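Local coordinates for KLLA0E08119p (Kluyveromyces lactis, PDB 3VA7), which probably carboxylates urea with hydrogencarbonate and ATP by way of biotin, in the first step of urea degradation by the allophanate route, at residues A[518-523]-A[566-571]; A[591-596]-A[644-649]; A[628-631]-A[636-639]. One frame throughout, in Å; residues are numbered along the deposited sequence.

In the fold
Contact 1 and contact 2 form one continuous patch, their centres about 4 Å apart, both reaching one antiparallel sheet, contact 1 from the end of helix 511-520 and contact 2 from the turn after strand 587-592. The amide of Asn523, from contact 1, ties the two together: its OD1 accepts from Gly594 N and its ND2 donates to Ile592 O. Contact 3 lies about 14 Å from contact 2, centre to centre, and closes a short loop inside the 591-649 span; Ile592 CG2 and Leu629 CD1 pack at 3.5 Å between them. The centre of contact 3 is about 17 Å from that of contact 1. All six segments belong to the carboxyltransferase A and B region, but none contributes a residue to the biotin, urea or sodium sites.

Contact 1. Residues A[518-523]-A[566-571]; sequences NRVVGN and NEPIEV
Val520, in the last turn of helix 511-520, presses both of its methyls against the backbone of 566-568, and this is the packed side of the contact. With CG1 anti to its backbone N (chi1 161°), the valine straddles the carbonyl oxygen of Asn566: CG1 lies 3.5 Å and CG2 3.6 Å from Asn566 O. A beta-branched residue suits the place because its methyls divide the work, CG2 staying on the Asn566 carbonyl and CG1 reaching on to the rigid ring of Pro568, 3.8 Å from Pro568 CD.

The contact thins where the partly exposed Asn566 and Glu567 lead their side chains away from the helix, Asn566 toward Leu654 and, through OD1, to the hydroxyl of Ser550.

Just after Val520 the helix terminates in a Schellman motif, with bonds from Asn523 N to Asn518 O and from Gly522 N to Arg519 O; Gly522 supplies the positive phi. Val521 N is a further donor to Asn518 O, from the opposite face to Asn523 N. Asn523 ND2 also donates to Asn518 OD1, at 2.8 Å and almost perfectly straight, from above the carbonyl plane.

No hydrogen bond joins the two segments. Both instead bond through their backbones to a third piece, Val520 to Gln647 and Asn566 to Ala649, so the helix end meets the loop leading into strand 569-571 through van der Waals packing on backbone and proline ring, with polar pairing supplied from beside it.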
# COMPACT_ATOMS: atom_id res chain seq x y z
N ASN A 518 7.19 24.06 3.11
CA ASN A 518 8.43 23.66 2.45
C ASN A 518 9.41 24.79 2.22
O ASN A 518 10.59 24.69 2.55
CB ASN A 518 8.17 22.87 1.16
CG ASN A 518 8.27 21.36 1.39
OD1 ASN A 518 8.96 20.91 2.35
ND2 ASN A 518 7.60 20.57 0.53
N ARG A 519 8.91 25.85 1.63
CA ARG A 519 9.75 26.99 1.29
C ARG A 519 10.40 27.61 2.54
O ARG A 519 11.56 28.01 2.51
CB ARG A 519 8.94 28.04 0.52
CG ARG A 519 9.75 29.26 0.07
CD ARG A 519 10.95 28.87 -0.72
NE ARG A 519 11.42 29.98 -1.54
CZ ARG A 519 12.47 30.76 -1.24
NH1 ARG A 519 12.84 31.73 -2.07
NH2 ARG A 519 13.17 30.55 -0.12
N VAL A 520 9.67 27.66 3.64
CA VAL A 520 10.16 28.36 4.80
C VAL A 520 11.48 27.75 5.25
O VAL A 520 12.32 28.43 5.85
CB VAL A 520 9.14 28.39 5.93
CG1 VAL A 520 9.80 28.69 7.25
CG2 VAL A 520 7.95 29.36 5.60
N VAL A 521 11.67 26.47 4.92
CA VAL A 521 12.83 25.75 5.35
C VAL A 521 13.82 25.62 4.19
O VAL A 521 14.91 25.04 4.34
CB VAL A 521 12.41 24.36 5.81
CG1 VAL A 521 13.55 23.60 6.11
CG2 VAL A 521 11.52 24.39 7.08
N GLY A 522 13.47 26.15 3.02
CA GLY A 522 14.40 26.12 1.90
C GLY A 522 14.46 24.79 1.15
O GLY A 522 15.41 24.52 0.41
N ASN A 523 13.43 23.95 1.32
CA ASN A 523 13.32 22.71 0.56
C ASN A 523 13.07 22.99 -0.93
O ASN A 523 12.31 23.89 -1.28
CB ASN A 523 12.19 21.83 1.14
CG ASN A 523 12.63 20.97 2.34
OD1 ASN A 523 13.81 20.77 2.60
ND2 ASN A 523 11.65 20.41 3.06
N ASN A 566 5.48 29.35 10.48
CA ASN A 566 6.00 30.09 9.31
C ASN A 566 7.41 30.58 9.45
O ASN A 566 7.89 31.31 8.59
CB ASN A 566 5.09 31.24 8.89
CG ASN A 566 3.67 30.81 8.75
OD1 ASN A 566 3.37 29.78 8.16
ND2 ASN A 566 2.76 31.60 9.30
N GLU A 567 8.07 30.16 10.51
CA GLU A 567 9.49 30.49 10.74
C GLU A 567 10.33 29.24 10.75
O GLU A 567 9.85 28.20 11.15
CB GLU A 567 9.67 31.25 12.08
CG GLU A 567 9.60 32.75 11.96
CD GLU A 567 9.17 33.41 13.24
OE1 GLU A 567 9.90 33.19 14.25
OE2 GLU A 567 8.12 34.13 13.22
N PRO A 568 11.59 29.33 10.31
CA PRO A 568 12.47 28.16 10.43
C PRO A 568 12.92 27.92 11.87
O PRO A 568 13.77 28.63 12.38
CB PRO A 568 13.66 28.53 9.56
CG PRO A 568 13.69 30.03 9.54
CD PRO A 568 12.25 30.45 9.60
N ILE A 569 12.38 26.90 12.52
CA ILE A 569 12.88 26.50 13.83
C ILE A 569 13.99 25.47 13.77
O ILE A 569 13.81 24.43 13.17
CB ILE A 569 11.74 25.93 14.63
CG1 ILE A 569 10.72 27.04 14.78
CG2 ILE A 569 12.25 25.38 16.00
CD1 ILE A 569 9.43 26.60 14.32
N GLU A 570 15.12 25.78 14.42
CA GLU A 570 16.29 24.88 14.58
C GLU A 570 16.10 23.83 15.69
O GLU A 570 15.89 24.17 16.84
CB GLU A 570 17.56 25.70 14.84
CG GLU A 570 18.34 26.17 13.56
CD GLU A 570 19.17 27.46 13.80
OE1 GLU A 570 20.37 27.51 13.38
OE2 GLU A 570 18.62 28.44 14.40
N VAL A 571 16.17 22.55 15.34
CA VAL A 571 15.86 21.43 16.27
C VAL A 571 17.15 20.70 16.61
O VAL A 571 18.04 20.55 15.76
CB VAL A 571 14.81 20.43 15.67
CG1 VAL A 571 14.72 19.17 16.50
CG2 VAL A 571 13.43 21.06 15.53

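Contact 2. Residues A[591-596]-A[644-649]; sequences SIRGGI and FEPQAA
Arg593 reaches the carbonyl of Phe644 with a side chain extended from CG to NE, CG standing anti to the backbone N (chi1 -166°). Arginine suits the place because it is long enough to span two backbones whose nearest CA atoms, those of Arg593 and Pro646, are 8.4 Å apart, and can still give two N-H groups to one carbonyl. The guanidinium offers an edge to the oxygen: NH1 donates to Phe644 O at 3.1 Å, with an N-H...O angle of 159°, the oxygen lying in the guanidinium plane. Seen from the acceptor, NH1 sits nearly along the C=O axis (165°). NH2 adds a weak bond to the same oxygen at 3.4 Å.

The arginine departs from the second position of a type II beta turn, Ile592 to Gly595, which begins at the last residue of strand 587-592, a central strand of the five-stranded antiparallel sheet in this carboxyltransferase region. Gly595 N closes the turn on Ile592 O at 2.9 Å. Gly594 has the positive phi that this turn type favours at its third position, which glycine adopts easily.

Pro646 crosses the arginine at about a right angle, its ring an apolar flank with CD 3.6 Å from Arg593 NH1. Glu645 starts away from the arginine but curls back, leaving OE2 4.5 Å from Arg593 NH2 and well out of the guanidinium plane, too far for a salt bridge; at most a long-range attraction is likely. Arg593 NH1 has a further weak bond to Val521 O, while the ring of Phe644 takes part in a cation-pi interaction with Arg519.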
# COMPACT_ATOMS: atom_id res chain seq x y z
N SER A 591 7.22 20.75 7.89
CA SER A 591 8.30 20.47 6.97
C SER A 591 9.63 20.29 7.68
O SER A 591 9.80 20.78 8.78
CB SER A 591 8.41 21.57 5.92
OG SER A 591 8.59 22.84 6.52
N ILE A 592 10.56 19.60 7.07
CA ILE A 592 11.83 19.27 7.70
C ILE A 592 12.80 19.56 6.59
O ILE A 592 12.56 19.11 5.47
CB ILE A 592 12.02 17.76 7.90
CG1 ILE A 592 10.81 17.05 8.54
CG2 ILE A 592 13.32 17.47 8.58
CD1 ILE A 592 10.11 17.79 9.59
N ARG A 593 13.85 20.34 6.86
CA ARG A 593 14.84 20.63 5.84
C ARG A 593 15.38 19.31 5.24
O ARG A 593 15.74 18.41 5.99
CB ARG A 593 15.98 21.52 6.40
CG ARG A 593 16.86 22.15 5.30
CD ARG A 593 18.11 22.83 5.87
NE ARG A 593 19.05 23.32 4.86
CZ ARG A 593 18.78 24.27 3.95
NH1 ARG A 593 17.56 24.83 3.91
NH2 ARG A 593 19.71 24.65 3.07
N GLY A 594 15.38 19.20 3.92
CA GLY A 594 15.85 18.01 3.23
C GLY A 594 14.76 16.98 2.95
O GLY A 594 14.98 16.05 2.17
N GLY A 595 13.61 17.11 3.59
CA GLY A 595 12.46 16.28 3.29
C GLY A 595 12.50 14.97 4.03
O GLY A 595 13.50 14.69 4.68
N ILE A 596 11.44 14.17 3.95
CA ILE A 596 11.38 12.88 4.65
C ILE A 596 11.68 11.73 3.68
O ILE A 596 11.26 11.78 2.53
CB ILE A 596 9.99 12.65 5.28
CG1 ILE A 596 9.66 13.73 6.30
CG2 ILE A 596 9.90 11.28 5.90
CD1 ILE A 596 8.20 14.13 6.24
N PHE A 644 17.38 26.57 -1.00
CA PHE A 644 17.25 27.93 -0.51
C PHE A 644 17.72 27.95 0.90
O PHE A 644 17.67 26.93 1.57
CB PHE A 644 15.79 28.40 -0.54
CG PHE A 644 15.14 28.30 -1.88
CD1 PHE A 644 14.01 27.49 -2.06
CD2 PHE A 644 15.66 29.00 -2.97
CE1 PHE A 644 13.38 27.38 -3.33
CE2 PHE A 644 15.04 28.92 -4.27
CZ PHE A 644 13.89 28.09 -4.45
N GLU A 645 18.15 29.11 1.40
CA GLU A 645 18.47 29.19 2.82
C GLU A 645 17.13 29.30 3.52
O GLU A 645 16.19 29.89 2.95
CB GLU A 645 19.36 30.42 3.09
CG GLU A 645 20.43 30.24 4.17
CD GLU A 645 21.40 29.10 3.85
OE1 GLU A 645 21.82 29.00 2.67
OE2 GLU A 645 21.72 28.30 4.78
N PRO A 646 16.98 28.72 4.72
CA PRO A 646 15.63 28.93 5.29
C PRO A 646 15.30 30.44 5.53
O PRO A 646 16.19 31.28 5.53
CB PRO A 646 15.65 28.11 6.60
CG PRO A 646 16.91 27.30 6.55
CD PRO A 646 17.87 28.02 5.65
N GLN A 647 14.02 30.76 5.71
CA GLN A 647 13.55 32.13 5.84
C GLN A 647 12.10 32.17 6.31
O GLN A 647 11.25 31.47 5.72
CB GLN A 647 13.69 32.83 4.51
CG GLN A 647 12.94 34.12 4.40
CD GLN A 647 13.21 34.81 3.08
OE1 GLN A 647 14.05 34.38 2.30
NE2 GLN A 647 12.47 35.89 2.81
N ALA A 648 11.78 32.94 7.35
CA ALA A 648 10.38 33.18 7.72
C ALA A 648 9.54 33.56 6.47
O ALA A 648 9.99 34.35 5.65
CB ALA A 648 10.29 34.29 8.76
N ALA A 649 8.35 33.02 6.31
CA ALA A 649 7.52 33.42 5.19
C ALA A 649 7.17 34.87 5.32
O ALA A 649 6.66 35.26 6.35
CB ALA A 649 6.25 32.60 5.14

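Contact 3. Residues A[628-631]-A[636-639]; sequences FLNQ and VSSL
Asn630 and Leu639 lie alongside each other, their side chains running in opposite directions, and Ser637 completes the first shell. Asn630 CG, anti to its backbone N (chi1 167°), carries the amide toward the root of the leucine, with Asn630 ND2 3.5 Å from Leu639 CB, while Leu639 CD1 comes back to within 3.9 Å of Asn630 CB. The serine approaches the other part of the amide at van der Waals range, Ser637 OG being 3.8 Å from Asn630 OD1, with no hydrogen bond between them.

That hydroxyl is engaged otherwise. Ser637 OG accepts from Leu639 N at 3.0 Å, forming an ST turn that holds the backbone between the two residues, and is also hydrogen-bonded to the carboxylate of Asp597. Serine suits the site because its short side chain can fold back on its own backbone. Farther out, leucine fills a buried place against Pro528, Asp597 and Arg605, and the asparagine amide, while packing on it, makes a weak bond through ND2 to Gly594 O.

Both segments belong to the connection from strand 626-628, at the edge of an antiparallel sheet in the carboxyltransferase A and B region. Its two limbs thus meet through van der Waals packing, while the Ser637 hydroxyl is satisfied by turn and carboxylate.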
# COMPACT_ATOMS: atom_id res chain seq x y z
N PHE A 628 13.07 8.55 8.56
CA PHE A 628 14.43 8.91 8.22
C PHE A 628 14.51 10.20 7.45
O PHE A 628 13.63 10.47 6.63
CB PHE A 628 15.11 7.76 7.45
CG PHE A 628 15.53 6.64 8.35
CD1 PHE A 628 14.61 5.64 8.70
CD2 PHE A 628 16.77 6.65 8.95
CE1 PHE A 628 14.96 4.64 9.61
CE2 PHE A 628 17.14 5.67 9.85
CZ PHE A 628 16.22 4.66 10.19
N LEU A 629 15.58 10.98 7.71
CA LEU A 629 15.79 12.26 7.03
C LEU A 629 16.93 12.16 6.05
O LEU A 629 17.50 11.09 5.89
CB LEU A 629 16.10 13.38 8.01
CG LEU A 629 15.17 13.67 9.18
CD1 LEU A 629 15.56 15.04 9.72
CD2 LEU A 629 13.68 13.61 8.80
N ASN A 630 17.29 13.30 5.45
CA ASN A 630 18.28 13.35 4.39
C ASN A 630 19.43 14.31 4.75
O ASN A 630 19.62 15.34 4.07
CB ASN A 630 17.56 13.77 3.10
CG ASN A 630 18.52 14.17 1.97
OD1 ASN A 630 19.67 13.71 1.91
ND2 ASN A 630 18.04 15.04 1.06
N GLN A 631 20.19 14.00 5.81
CA GLN A 631 21.44 14.74 6.14
C GLN A 631 22.50 14.40 5.07
O GLN A 631 22.98 13.24 5.01
CB GLN A 631 21.97 14.36 7.53
CG GLN A 631 22.41 15.53 8.47
CD GLN A 631 21.30 15.90 9.51
OE1 GLN A 631 21.49 15.77 10.74
NE2 GLN A 631 20.14 16.33 9.01
N VAL A 636 22.98 8.37 2.16
CA VAL A 636 22.85 7.89 0.81
C VAL A 636 21.33 7.97 0.53
O VAL A 636 20.55 7.14 0.99
CB VAL A 636 23.43 6.46 0.70
CG1 VAL A 636 22.61 5.42 1.56
CG2 VAL A 636 23.59 6.04 -0.75
N SER A 637 20.91 9.01 -0.18
CA SER A 637 19.49 9.26 -0.44
C SER A 637 19.28 9.84 -1.84
O SER A 637 20.15 10.53 -2.38
CB SER A 637 18.95 10.21 0.64
OG SER A 637 17.77 10.90 0.25
N SER A 638 18.11 9.59 -2.43
CA SER A 638 17.76 10.16 -3.72
C SER A 638 16.81 11.39 -3.60
O SER A 638 16.35 11.95 -4.63
CB SER A 638 17.16 9.08 -4.61
OG SER A 638 15.78 8.86 -4.32
N LEU A 639 16.50 11.79 -2.36
CA LEU A 639 15.76 13.02 -2.11
C LEU A 639 16.45 14.29 -2.64
O LEU A 639 17.68 14.41 -2.54
CB LEU A 639 15.52 13.20 -0.63
CG LEU A 639 14.42 12.34 -0.08
CD1 LEU A 639 14.32 12.66 1.34
CD2 LEU A 639 13.14 12.69 -0.79